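Local coordinates for universal stress protein (Archaeoglobus fulgidus, PDB 6HCD), which belongs to the universal stress protein A family and is of unknown function, though probably involved in the cell's response to stress, at residues M25-A30 against R50-P55. Sequence-based numbering, arbitrary orientation.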
# COMPACT_ATOMS: atom_id res chain seq x y z
N MSE A 25 -8.51 8.53 13.68
CA MSE A 25 -8.53 7.67 12.51
C MSE A 25 -7.48 6.58 12.75
O MSE A 25 -6.27 6.85 12.76
CB MSE A 25 -8.19 8.54 11.32
CG MSE A 25 -9.31 9.57 11.13
SE MSE A 25 -8.92 10.65 9.56
CE MSE A 25 -7.11 11.33 9.98
N PRO A 26 -7.89 5.32 12.94
CA PRO A 26 -6.93 4.25 13.23
C PRO A 26 -6.16 3.76 11.99
O PRO A 26 -6.58 4.01 10.82
CB PRO A 26 -7.83 3.13 13.74
CG PRO A 26 -9.13 3.33 12.99
CD PRO A 26 -9.28 4.83 12.84
N ILE A 27 -5.08 3.02 12.25
CA ILE A 27 -4.48 2.14 11.27
C ILE A 27 -5.24 0.81 11.36
O ILE A 27 -5.35 0.24 12.45
CB ILE A 27 -2.97 1.96 11.57
CG1 ILE A 27 -2.17 3.26 11.44
CG2 ILE A 27 -2.36 0.85 10.72
CD1 ILE A 27 -2.11 3.79 10.03
N VAL A 28 -5.72 0.30 10.23
CA VAL A 28 -6.38 -1.00 10.17
C VAL A 28 -5.39 -2.00 9.59
O VAL A 28 -4.79 -1.73 8.55
CB VAL A 28 -7.67 -0.95 9.32
CG1 VAL A 28 -8.21 -2.33 8.98
CG2 VAL A 28 -8.73 -0.10 10.00
N VAL A 29 -5.22 -3.14 10.25
CA VAL A 29 -4.34 -4.17 9.78
C VAL A 29 -5.15 -5.47 9.66
O VAL A 29 -5.86 -5.85 10.58
CB VAL A 29 -3.08 -4.31 10.66
CG1 VAL A 29 -3.41 -4.59 12.11
CG2 VAL A 29 -2.14 -5.36 10.10
N ALA A 30 -5.11 -6.08 8.47
CA ALA A 30 -5.78 -7.34 8.21
C ALA A 30 -4.76 -8.47 8.36
O ALA A 30 -3.72 -8.45 7.73
CB ALA A 30 -6.38 -7.32 6.83
N ARG A 50 2.60 4.40 15.82
CA ARG A 50 3.49 5.12 16.74
C ARG A 50 3.82 6.51 16.18
O ARG A 50 3.82 7.48 16.92
CB ARG A 50 4.82 4.39 16.93
CG ARG A 50 4.76 3.22 17.90
CD ARG A 50 6.15 2.71 18.26
NE ARG A 50 7.15 2.80 17.20
CZ ARG A 50 7.57 1.79 16.45
NH1 ARG A 50 7.08 0.57 16.63
NH2 ARG A 50 8.53 2.00 15.56
N LEU A 51 4.14 6.58 14.89
CA LEU A 51 4.49 7.85 14.24
C LEU A 51 3.30 8.81 14.27
O LEU A 51 3.50 10.00 14.50
CB LEU A 51 4.93 7.58 12.79
CG LEU A 51 6.28 6.89 12.62
CD1 LEU A 51 6.47 6.47 11.18
CD2 LEU A 51 7.41 7.80 13.08
N ARG A 52 2.09 8.30 14.05
CA ARG A 52 0.90 9.13 13.87
C ARG A 52 0.18 9.36 15.20
O ARG A 52 -0.65 10.26 15.28
CB ARG A 52 -0.03 8.48 12.84
CG ARG A 52 0.54 8.42 11.44
CD ARG A 52 -0.22 7.44 10.56
NE ARG A 52 0.39 7.25 9.26
CZ ARG A 52 0.21 8.04 8.22
NH1 ARG A 52 -0.54 9.12 8.32
NH2 ARG A 52 0.75 7.72 7.06
N GLY A 53 0.48 8.55 16.22
CA GLY A 53 -0.19 8.61 17.53
C GLY A 53 -1.65 8.17 17.46
O GLY A 53 -2.53 8.81 18.04
N VAL A 54 -1.90 7.06 16.74
CA VAL A 54 -3.24 6.49 16.61
C VAL A 54 -3.17 5.01 16.97
O VAL A 54 -2.09 4.41 16.93
CB VAL A 54 -3.82 6.72 15.20
CG1 VAL A 54 -3.81 8.20 14.82
CG2 VAL A 54 -3.08 5.91 14.15
N PRO A 55 -4.30 4.39 17.35
CA PRO A 55 -4.33 2.96 17.63
C PRO A 55 -4.35 2.12 16.34
O PRO A 55 -4.68 2.64 15.24
CB PRO A 55 -5.63 2.76 18.41
CG PRO A 55 -6.54 3.89 17.94
CD PRO A 55 -5.61 5.03 17.57
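The Arg52 guanidinium is approached obliquely by the Ile27 methyl CD1. Arg52 touches Ile27 through its aliphatic stem, CD to CD1 at 4.1 Å, the two side chains crossing at about a right angle. Its chain is extended from CG to NE, which carries the charge past the isoleucine to Glu48 of its own helix and to Glu47 and Glu48 of the second subunit; a long residue with an apolar stem and a charged end suits this border between core and dimer contact. The branched Val54 sets CG2 3.9 Å from Ile27 CG1, again crossing at about a right angle; CB, CG1 and CG2 of Val54 all lie near Met25 O, CB at 3.5 Å, a buried carbonyl without a hydrogen-bonding partner. The proline side chains come no nearer than 4.5 Å, CB of Pro26 to CG of Pro55, but CB of Pro26 lies 3.5 Å from Pro55 O. The backbone link is Ile27 N to Pro55 O, 3.0 Å long with an N-H...O angle of 152°. Proline serves at 55 because the bond needs only its carbonyl, and Gly53, with positive phi, readily makes the turn out of the helix. This is the return of a right-handed beta-alpha-beta crossover: helix 36-52 ends, and the chain enters strand 56-62 parallel to strand 27-30, whose other neighbour is strand 120-128, while Ile27 also packs against Ala45 of the helix.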